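Local coordinates for protein afamin (Homo sapiens, PDB 5OKL) that carries hydrophobic molecules in body fluids, binding vitamin E and keeping lipidated Wnt proteins soluble and active, at residues S136-F141 / T159-F164; N12-F17 / C256-S261; N149-A154 / Y198-C203; P69-Q74 / A98-C103. All coordinates share one frame; numbering follows the deposited sequence.

Interaction 1: residues S136-F141 / T159-F164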
# COMPACT_ATOMS: atom_id res chain seq x y z
N SER A 136 17.96 19.23 14.12
CA SER A 136 17.69 19.58 12.72
C SER A 136 17.79 18.38 11.78
O SER A 136 17.18 18.38 10.72
CB SER A 136 18.61 20.72 12.23
OG SER A 136 17.97 21.97 12.40
N LEU A 137 18.56 17.36 12.18
CA LEU A 137 18.66 16.11 11.41
C LEU A 137 17.29 15.42 11.30
O LEU A 137 16.87 15.05 10.19
CB LEU A 137 19.68 15.16 12.06
CG LEU A 137 19.91 13.79 11.38
CD1 LEU A 137 20.51 13.98 10.00
CD2 LEU A 137 20.77 12.88 12.23
N LEU A 138 16.60 15.27 12.43
CA LEU A 138 15.25 14.68 12.42
C LEU A 138 14.25 15.55 11.65
O LEU A 138 13.49 15.02 10.83
CB LEU A 138 14.76 14.39 13.85
CG LEU A 138 14.92 12.90 14.25
CD1 LEU A 138 16.34 12.35 14.10
CD2 LEU A 138 14.39 12.65 15.65
N ASN A 139 14.25 16.85 11.91
CA ASN A 139 13.45 17.80 11.12
C ASN A 139 13.63 17.58 9.61
O ASN A 139 12.64 17.48 8.88
CB ASN A 139 13.81 19.26 11.46
CG ASN A 139 13.03 19.80 12.65
OD1 ASN A 139 12.82 21.01 12.76
ND2 ASN A 139 12.60 18.91 13.55
N HIS A 140 14.88 17.47 9.17
CA HIS A 140 15.18 17.32 7.74
C HIS A 140 14.78 15.95 7.20
O HIS A 140 14.18 15.86 6.15
CB HIS A 140 16.67 17.61 7.44
CG HIS A 140 16.95 19.05 7.12
ND1 HIS A 140 17.35 19.96 8.07
CD2 HIS A 140 16.84 19.74 5.96
CE1 HIS A 140 17.50 21.15 7.50
NE2 HIS A 140 17.19 21.03 6.22
N PHE A 141 15.12 14.90 7.92
CA PHE A 141 14.68 13.54 7.58
C PHE A 141 13.14 13.46 7.41
O PHE A 141 12.65 12.99 6.38
CB PHE A 141 15.17 12.55 8.63
CG PHE A 141 14.72 11.14 8.39
CD1 PHE A 141 15.31 10.35 7.40
CD2 PHE A 141 13.70 10.59 9.16
CE1 PHE A 141 14.89 9.05 7.19
CE2 PHE A 141 13.27 9.29 8.95
CZ PHE A 141 13.87 8.51 7.98
N THR A 159 7.92 6.88 14.38
CA THR A 159 8.66 5.67 14.77
C THR A 159 9.81 5.36 13.79
O THR A 159 10.88 4.91 14.20
CB THR A 159 7.73 4.45 14.89
OG1 THR A 159 6.75 4.69 15.92
CG2 THR A 159 8.51 3.20 15.22
N VAL A 160 9.58 5.59 12.49
CA VAL A 160 10.66 5.46 11.49
C VAL A 160 11.84 6.41 11.81
O VAL A 160 13.00 6.01 11.76
CB VAL A 160 10.12 5.68 10.06
CG1 VAL A 160 11.23 5.91 9.04
CG2 VAL A 160 9.26 4.49 9.63
N ALA A 161 11.52 7.66 12.17
CA ALA A 161 12.55 8.67 12.51
C ALA A 161 13.37 8.32 13.74
O ALA A 161 14.58 8.54 13.76
CB ALA A 161 11.92 10.04 12.66
N VAL A 162 12.73 7.77 14.77
CA VAL A 162 13.43 7.26 15.96
C VAL A 162 14.39 6.11 15.59
O VAL A 162 15.48 6.03 16.14
CB VAL A 162 12.43 6.81 17.07
CG1 VAL A 162 13.12 6.04 18.19
CG2 VAL A 162 11.69 8.02 17.64
N HIS A 163 13.98 5.23 14.67
CA HIS A 163 14.87 4.18 14.14
C HIS A 163 16.00 4.76 13.27
O HIS A 163 17.08 4.16 13.17
CB HIS A 163 14.10 3.13 13.33
CG HIS A 163 13.15 2.30 14.13
ND1 HIS A 163 13.31 2.08 15.48
CD2 HIS A 163 12.03 1.63 13.76
CE1 HIS A 163 12.33 1.30 15.91
NE2 HIS A 163 11.54 1.01 14.89
N PHE A 164 15.75 5.90 12.63
CA PHE A 164 16.78 6.59 11.86
C PHE A 164 17.82 7.28 12.75
O PHE A 164 19.02 7.23 12.47
CB PHE A 164 16.14 7.60 10.90
CG PHE A 164 17.03 7.99 9.73
CD1 PHE A 164 17.29 7.08 8.70
CD2 PHE A 164 17.60 9.26 9.66
CE1 PHE A 164 18.09 7.44 7.63
CE2 PHE A 164 18.40 9.62 8.58
CZ PHE A 164 18.65 8.71 7.57

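Interaction 2: residues N12-F17 / C256-S261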
# COMPACT_ATOMS: atom_id res chain seq x y z
N ASN A 12 -4.65 12.24 28.07
CA ASN A 12 -3.67 13.19 28.59
C ASN A 12 -2.19 12.87 28.29
O ASN A 12 -1.43 13.81 28.06
CB ASN A 12 -3.86 13.43 30.11
CG ASN A 12 -5.04 14.34 30.43
OD1 ASN A 12 -6.11 13.88 30.83
ND2 ASN A 12 -4.83 15.65 30.29
N SER A 13 -1.78 11.61 28.28
CA SER A 13 -0.45 11.25 27.75
C SER A 13 -0.33 11.61 26.26
O SER A 13 0.75 12.05 25.79
CB SER A 13 -0.13 9.78 27.94
OG SER A 13 0.45 9.54 29.21
N THR A 14 -1.43 11.43 25.52
CA THR A 14 -1.45 11.68 24.08
C THR A 14 -1.39 13.18 23.82
O THR A 14 -0.72 13.62 22.89
CB THR A 14 -2.68 11.06 23.34
OG1 THR A 14 -3.81 11.94 23.40
CG2 THR A 14 -3.07 9.70 23.89
N GLN A 15 -2.08 13.94 24.65
CA GLN A 15 -2.06 15.40 24.61
C GLN A 15 -0.64 15.93 24.87
O GLN A 15 -0.18 16.83 24.16
CB GLN A 15 -3.07 15.96 25.62
CG GLN A 15 -3.19 17.48 25.65
CD GLN A 15 -3.45 18.06 24.28
OE1 GLN A 15 -4.36 17.63 23.58
NE2 GLN A 15 -2.64 19.04 23.89
N LYS A 16 0.03 15.36 25.87
CA LYS A 16 1.44 15.68 26.17
C LYS A 16 2.34 15.38 24.98
O LYS A 16 3.17 16.21 24.61
CB LYS A 16 1.94 14.90 27.39
CG LYS A 16 3.34 15.26 27.87
CD LYS A 16 3.33 16.42 28.85
CE LYS A 16 4.73 16.97 29.08
NZ LYS A 16 5.69 15.93 29.57
N PHE A 17 2.18 14.18 24.40
CA PHE A 17 3.00 13.77 23.25
C PHE A 17 2.85 14.73 22.07
O PHE A 17 3.83 15.08 21.44
CB PHE A 17 2.66 12.35 22.80
CG PHE A 17 3.48 11.89 21.64
CD1 PHE A 17 4.76 11.37 21.83
CD2 PHE A 17 3.00 12.00 20.33
CE1 PHE A 17 5.53 10.96 20.76
CE2 PHE A 17 3.77 11.58 19.25
CZ PHE A 17 5.03 11.06 19.47
N CYS A 256 -5.09 11.61 13.83
CA CYS A 256 -4.55 10.29 13.58
C CYS A 256 -3.75 9.79 14.78
O CYS A 256 -3.88 8.62 15.15
CB CYS A 256 -3.69 10.30 12.32
SG CYS A 256 -3.05 8.69 11.83
N ILE A 257 -2.93 10.65 15.38
CA ILE A 257 -2.22 10.33 16.63
C ILE A 257 -3.18 10.04 17.79
O ILE A 257 -2.99 9.06 18.51
CB ILE A 257 -1.22 11.45 17.04
CG1 ILE A 257 -0.04 11.50 16.07
CG2 ILE A 257 -0.69 11.26 18.47
CD1 ILE A 257 0.74 12.80 16.13
N ARG A 258 -4.21 10.86 17.96
CA ARG A 258 -5.20 10.66 19.04
C ARG A 258 -5.97 9.36 18.85
O ARG A 258 -6.05 8.56 19.76
CB ARG A 258 -6.18 11.82 19.13
CG ARG A 258 -5.57 13.06 19.76
CD ARG A 258 -6.54 14.24 19.70
NE ARG A 258 -6.00 15.38 20.44
CZ ARG A 258 -6.31 16.65 20.21
NH1 ARG A 258 -7.16 16.99 19.23
NH2 ARG A 258 -5.76 17.61 20.95
N ASP A 259 -6.52 9.17 17.66
CA ASP A 259 -7.31 7.98 17.36
C ASP A 259 -6.50 6.69 17.38
O ASP A 259 -7.04 5.65 17.75
CB ASP A 259 -8.07 8.14 16.04
CG ASP A 259 -9.14 9.23 16.09
OD1 ASP A 259 -9.49 9.71 17.20
OD2 ASP A 259 -9.63 9.60 15.00
N THR A 260 -5.22 6.75 17.01
CA THR A 260 -4.32 5.59 17.12
C THR A 260 -4.02 5.21 18.58
O THR A 260 -4.12 4.04 18.94
CB THR A 260 -2.99 5.83 16.35
OG1 THR A 260 -3.31 6.10 14.97
CG2 THR A 260 -2.09 4.59 16.40
N SER A 261 -3.68 6.20 19.40
CA SER A 261 -3.53 6.01 20.87
C SER A 261 -4.74 5.37 21.50
O SER A 261 -4.60 4.45 22.30
CB SER A 261 -3.29 7.33 21.58
OG SER A 261 -2.01 7.83 21.29

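Interaction 3: residues N149-A154 / Y198-C203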
# COMPACT_ATOMS: atom_id res chain seq x y z
N ASN A 149 6.34 10.52 0.68
CA ASN A 149 5.37 9.52 1.15
C ASN A 149 4.20 10.27 1.79
O ASN A 149 4.08 10.33 3.03
CB ASN A 149 6.03 8.61 2.17
CG ASN A 149 7.20 7.83 1.58
OD1 ASN A 149 7.02 6.78 0.98
ND2 ASN A 149 8.40 8.34 1.77
N PRO A 150 3.33 10.86 0.95
CA PRO A 150 2.33 11.79 1.44
C PRO A 150 1.15 11.15 2.16
O PRO A 150 0.37 11.89 2.77
CB PRO A 150 1.86 12.48 0.17
CG PRO A 150 1.95 11.42 -0.84
CD PRO A 150 3.24 10.72 -0.52
N PHE A 151 1.00 9.83 2.08
CA PHE A 151 -0.13 9.13 2.71
C PHE A 151 0.21 8.36 3.98
O PHE A 151 -0.70 7.98 4.72
CB PHE A 151 -0.76 8.19 1.70
CG PHE A 151 -1.25 8.89 0.47
CD1 PHE A 151 -2.36 9.70 0.52
CD2 PHE A 151 -0.61 8.71 -0.76
CE1 PHE A 151 -2.82 10.36 -0.60
CE2 PHE A 151 -1.08 9.35 -1.90
CZ PHE A 151 -2.19 10.19 -1.81
N VAL A 152 1.50 8.11 4.25
CA VAL A 152 1.92 7.36 5.44
C VAL A 152 1.49 8.06 6.73
O VAL A 152 1.61 9.29 6.88
CB VAL A 152 3.45 7.08 5.45
CG1 VAL A 152 4.28 8.35 5.48
CG2 VAL A 152 3.84 6.17 6.60
N PHE A 153 0.98 7.27 7.66
CA PHE A 153 0.37 7.81 8.89
C PHE A 153 1.48 8.26 9.82
O PHE A 153 2.57 7.68 9.79
CB PHE A 153 -0.51 6.76 9.60
CG PHE A 153 -1.67 6.22 8.78
CD1 PHE A 153 -2.05 6.79 7.57
CD2 PHE A 153 -2.43 5.16 9.28
CE1 PHE A 153 -3.14 6.29 6.86
CE2 PHE A 153 -3.51 4.65 8.57
CZ PHE A 153 -3.86 5.22 7.36
N ALA A 154 1.21 9.28 10.63
CA ALA A 154 2.22 9.91 11.49
C ALA A 154 2.88 9.02 12.53
O ALA A 154 4.09 9.13 12.71
CB ALA A 154 1.66 11.16 12.18
N TYR A 198 0.38 -0.88 3.10
CA TYR A 198 -0.88 -1.33 3.69
C TYR A 198 -1.84 -0.16 4.00
O TYR A 198 -3.03 -0.26 3.77
CB TYR A 198 -0.69 -2.20 4.95
CG TYR A 198 -1.79 -3.23 5.03
CD1 TYR A 198 -3.03 -2.92 5.60
CD2 TYR A 198 -1.62 -4.51 4.48
CE1 TYR A 198 -4.06 -3.86 5.65
CE2 TYR A 198 -2.64 -5.46 4.51
CZ TYR A 198 -3.85 -5.13 5.09
OH TYR A 198 -4.85 -6.08 5.12
N GLN A 199 -1.30 0.94 4.50
CA GLN A 199 -2.14 2.12 4.80
C GLN A 199 -2.78 2.67 3.54
O GLN A 199 -3.96 2.97 3.54
CB GLN A 199 -1.33 3.19 5.53
CG GLN A 199 -0.94 2.74 6.92
CD GLN A 199 0.22 3.50 7.48
OE1 GLN A 199 0.76 4.40 6.84
NE2 GLN A 199 0.62 3.15 8.70
N LYS A 200 -2.02 2.75 2.46
CA LYS A 200 -2.55 3.22 1.17
C LYS A 200 -3.61 2.31 0.57
O LYS A 200 -4.54 2.79 -0.07
CB LYS A 200 -1.42 3.39 0.16
CG LYS A 200 -0.59 4.64 0.37
CD LYS A 200 0.37 4.87 -0.80
CE LYS A 200 1.58 3.97 -0.74
NZ LYS A 200 2.58 4.42 -1.75
N HIS A 201 -3.44 1.01 0.74
CA HIS A 201 -4.41 0.02 0.29
C HIS A 201 -5.75 0.18 1.05
O HIS A 201 -6.82 0.17 0.46
CB HIS A 201 -3.84 -1.38 0.56
CG HIS A 201 -4.63 -2.49 -0.01
ND1 HIS A 201 -4.68 -2.71 -1.36
CD2 HIS A 201 -5.33 -3.49 0.56
CE1 HIS A 201 -5.39 -3.79 -1.61
NE2 HIS A 201 -5.80 -4.29 -0.45
N VAL A 202 -5.67 0.35 2.35
CA VAL A 202 -6.88 0.54 3.13
C VAL A 202 -7.52 1.90 2.81
O VAL A 202 -8.74 1.96 2.58
CB VAL A 202 -6.61 0.35 4.64
CG1 VAL A 202 -7.87 0.64 5.46
CG2 VAL A 202 -6.13 -1.09 4.90
N CYS A 203 -6.73 2.98 2.72
CA CYS A 203 -7.30 4.30 2.37
C CYS A 203 -7.91 4.33 0.95
O CYS A 203 -8.99 4.89 0.74
CB CYS A 203 -6.30 5.42 2.54
SG CYS A 203 -5.71 5.61 4.23

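Interaction 4: residues P69-Q74 / A98-C103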
# COMPACT_ATOMS: atom_id res chain seq x y z
N PRO A 69 -7.61 21.14 14.92
CA PRO A 69 -6.20 21.37 14.52
C PRO A 69 -5.87 21.26 13.02
O PRO A 69 -4.95 21.94 12.57
CB PRO A 69 -5.43 20.32 15.33
CG PRO A 69 -6.27 20.11 16.54
CD PRO A 69 -7.69 20.16 16.02
N ASN A 70 -6.60 20.45 12.26
CA ASN A 70 -6.37 20.36 10.81
C ASN A 70 -6.88 21.60 10.08
O ASN A 70 -6.25 22.08 9.13
CB ASN A 70 -7.00 19.09 10.21
CG ASN A 70 -6.32 18.64 8.91
OD1 ASN A 70 -5.13 18.87 8.71
ND2 ASN A 70 -7.08 17.98 8.04
N ASN A 71 -8.04 22.11 10.50
CA ASN A 71 -8.57 23.37 9.97
C ASN A 71 -7.64 24.56 10.27
O ASN A 71 -7.50 25.45 9.42
CB ASN A 71 -9.99 23.64 10.50
CG ASN A 71 -11.04 22.73 9.88
OD1 ASN A 71 -10.88 22.25 8.75
ND2 ASN A 71 -12.11 22.49 10.61
N VAL A 72 -7.00 24.56 11.45
CA VAL A 72 -6.09 25.63 11.84
C VAL A 72 -4.82 25.55 11.00
O VAL A 72 -4.37 26.55 10.44
CB VAL A 72 -5.74 25.60 13.35
CG1 VAL A 72 -4.66 26.64 13.69
CG2 VAL A 72 -6.98 25.87 14.20
N LEU A 73 -4.26 24.35 10.91
CA LEU A 73 -3.06 24.11 10.10
C LEU A 73 -3.27 24.53 8.65
O LEU A 73 -2.43 25.19 8.06
CB LEU A 73 -2.65 22.64 10.19
CG LEU A 73 -1.26 22.31 9.63
CD1 LEU A 73 -0.42 21.55 10.64
CD2 LEU A 73 -1.38 21.55 8.31
N GLN A 74 -4.42 24.14 8.10
CA GLN A 74 -4.75 24.44 6.70
C GLN A 74 -5.05 25.92 6.45
O GLN A 74 -4.77 26.41 5.35
CB GLN A 74 -5.88 23.54 6.19
CG GLN A 74 -5.38 22.13 5.88
CD GLN A 74 -6.47 21.14 5.51
OE1 GLN A 74 -7.63 21.50 5.25
NE2 GLN A 74 -6.09 19.86 5.46
N ALA A 98 -15.18 21.39 5.28
CA ALA A 98 -15.06 20.01 4.82
C ALA A 98 -14.63 19.95 3.36
O ALA A 98 -13.83 19.11 2.98
CB ALA A 98 -16.39 19.27 5.00
N GLN A 99 -15.16 20.86 2.54
CA GLN A 99 -14.78 20.93 1.13
C GLN A 99 -13.30 21.34 0.96
O GLN A 99 -12.66 20.88 0.01
CB GLN A 99 -15.71 21.88 0.35
CG GLN A 99 -17.16 21.42 0.28
CD GLN A 99 -18.07 22.37 -0.49
OE1 GLN A 99 -17.81 23.58 -0.60
NE2 GLN A 99 -19.18 21.84 -1.02
N ARG A 100 -12.76 22.15 1.87
CA ARG A 100 -11.34 22.52 1.83
C ARG A 100 -10.48 21.33 2.23
O ARG A 100 -9.46 21.07 1.59
CB ARG A 100 -10.99 23.70 2.74
CG ARG A 100 -9.49 23.95 2.84
CD ARG A 100 -9.13 25.22 3.60
NE ARG A 100 -9.27 25.11 5.05
CZ ARG A 100 -9.21 26.14 5.89
NH1 ARG A 100 -9.00 27.39 5.43
NH2 ARG A 100 -9.34 25.94 7.20
N ARG A 101 -10.88 20.67 3.31
CA ARG A 101 -10.18 19.49 3.80
C ARG A 101 -10.12 18.41 2.71
O ARG A 101 -9.07 17.80 2.51
CB ARG A 101 -10.82 18.96 5.10
CG ARG A 101 -10.26 19.66 6.33
CD ARG A 101 -10.86 19.20 7.66
NE ARG A 101 -12.32 19.24 7.67
CZ ARG A 101 -13.12 18.18 7.77
NH1 ARG A 101 -12.63 16.94 7.86
NH2 ARG A 101 -14.44 18.35 7.80
N LEU A 102 -11.22 18.23 2.00
CA LEU A 102 -11.32 17.28 0.91
C LEU A 102 -10.43 17.69 -0.26
O LEU A 102 -9.75 16.83 -0.84
CB LEU A 102 -12.78 17.13 0.46
CG LEU A 102 -13.10 15.98 -0.50
CD1 LEU A 102 -13.02 14.64 0.23
CD2 LEU A 102 -14.45 16.16 -1.18
N CYS A 103 -10.42 18.98 -0.61
CA CYS A 103 -9.54 19.48 -1.66
C CYS A 103 -8.07 19.25 -1.35
O CYS A 103 -7.30 18.89 -2.24
CB CYS A 103 -9.77 20.98 -1.92
SG CYS A 103 -8.90 21.62 -3.38

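Interaction 1: residues S136-F141 / T159-F164
Within the first albumin domain, two helices whose directions are closer to antiparallel than parallel are joined by an offset stack of Phe141 and Phe164, from helices 136-148 and 154-169. The short axes run 10.4 Å apart with N-to-C directions 132° from one another. Phe141 enters this gap with CG set opposite its backbone N (chi1 178°), which carries the ring across to the other helix. The two planes are 12° from parallel and the centroids 3.9 Å apart, so Phe141 CE1 sits over the middle of the Phe164 ring; CD1 of Phe141 comes within 3.4 Å of Phe164 CE2. The same face of Phe141 receives a CH-pi contact, Phe164 CB standing 4.0 Å from its centroid. Val160 reaches a different part of Phe141, CG1 meeting CZ in the ring plane at 3.9 Å. Ala161 supplies a small surface on which two side chains settle: its CB touches Phe141 CD2 at 4.0 Å and, more loosely, Leu138 CG at 4.4 Å. The side chains of Phe141 and Phe164 also touch Phe118 and Ala185 respectively. No hydrogen bond links these segments; apolar packing, with Ala161 against the Phe141 ring, illustrates the helix bundle of the serum albumin fold.

Interaction 2: residues N12-F17 / C256-S261
Segments 12-17 and 256-261 have their nearest CA atoms at Thr14 and Arg258, their helix axes 10.0 Å apart and their N-to-C directions 149° from one another, near antiparallel. This is a helix-helix seam between two albumin domains: the first segment belongs to domain 1 and carries the glycosylated Asn12, whereas the second lies in the domain 2 region that forms the pocket for hydrophobic ligands. Its polar side is a single hydrogen bond, from Arg258 NH2 to Gln15 OE1, 3.0 Å long with an N-H...O angle of 151°. The acceptor lies at the edge of the guanidinium, and the donor lies in the amide's carbonyl plane, although the two flat groups are turned 46° from one another. Arg258 is extended from CG to NE while Gln15 bends at chi2, and the two run side by side in the same direction. The buried NE of Arg258 has no partner in the model. A leucine in place of Arg258 would probably leave Gln15 OE1 without its donor and its amide freer to turn. Phe17 and Ile257 cross at about a right angle, CD2 of the ring meeting Ile257 CG2 at 4.2 Å, and Pro287 and Leu158 pack against the same phenylalanine. Thr14 spends its hydroxyl on Phe11 O, just before the helix begins, and offers its methyl to domain 2. That methyl makes a carbon pair closer than usual van der Waals contact, Thr14 CG2 to Ser261 CB at 3.3 Å, while Ser261 OG bonds back to Ile257 O at 3.2 Å.

Interaction 3: residues N149-A154 / Y198-C203
Phe153 lays one ring face over the side chain of Gln199, whose amide is stacked almost flat on it, the planes only 5° apart. The two chains overlap while heading opposite ways. Gln199 CG lies 3.7 Å from the Phe153 centroid in a CH-pi contact over the face, and CD follows at 3.6 Å from Phe153 CG. Because the glutamine is extended beyond CG, its carbonyl oxygen reaches back to the main chain: Phe153 N donates to Gln199 OE1 at 3.0 Å, with an N-H...O angle of 165°. That nearly straight bond arrives from above the carbonyl plane, 45° out of it, rather than along a lone pair. The other end of the amide is also held, NE2 bonding to Thr156 OG1 in the first turn of helix 154-169, so both polar atoms are satisfied and the group's rotation is fixed. At the rim of the same ring Cys203 SG, disulfide-bonded to Cys249, lies in plane 3.7 Å from Phe153 CZ, a sulfur-aromatic contact at the edge. Farther along, Phe151 CB rests on Lys200 CG at 3.8 Å, while the lysine's amine forms a salt bridge with Glu460 of the third albumin domain. With Phe153 at the N-cap position of helix 154-169, this is a loop-to-helix junction between albumin domains 1 and 2, set against the long helix 186-209 that contributes to the ligand-binding region.

Interaction 4: residues P69-Q74 / A98-C103
Arg100 points CG directly opposite its backbone N (chi1 172°) and then turns at chi3 (75°), a course that lays its guanidinium against Asn71 and Gln74; in Arg101, chi1 (-86°) and an extended chi2 bring CG and CD up to two amide oxygens, and a bend at chi3 then turns the guanidinium. One face of the Arg100 guanidinium is covered by Gln74, whose CB approaches NE at 3.9 Å. Arg100 NH2 comes within 2.9 Å of Asn71 O, but the angle is too poor for a hydrogen bond, and its charge is paired in a salt bridge from NH1 to Glu75 OE1, one residue past the segment. An alanine in place of Arg100 would probably leave Glu75 without its charged partner and open a gap beside Gln74. Arg101 presents carbon instead: its CG lies 3.4 Å from Gln74 OE1 and its CD 3.2 Å from Asn71 OD1, while Asn70 ND2 lies 4.0 Å from CG. Gln74 OE1 is buried here with no polar partner in the model. Asn70 ND2 is hydrogen-bonded to Tyr33 OH, and Arg101 NH1 forms a salt bridge to Glu250. The axes of segments 69-74 and 98-103 come within 10.8 Å inside the first domain, and no clear hydrogen bond joins them. The chemistry therefore implies packing of arginine chains against amides, one charge answered by Glu75 on the opposing helix, the other by Glu250 of the second domain.

Overall arrangement
From the N terminus, helix 12-20 opens interaction 2, which closes only at helix 253-269, some 240 residues later, and every other contact lies inside that loop. Interaction 4 comes first, closing a short loop between helices 69-78 and 97-107 before interactions 1 and 3 open. Interactions 1 and 3 then interlock: 136-141 is followed by 149-154, then 159-164 and 198-203, so their loops cross. Interactions 1 and 4 join helices within the first albumin domain, whereas 2 and 3 tie it to the second. These two seams touch, Cys256 SG meeting Phe153 CB at 3.9 Å, and interaction 2 also brushes interaction 4 through Arg258 and Pro69.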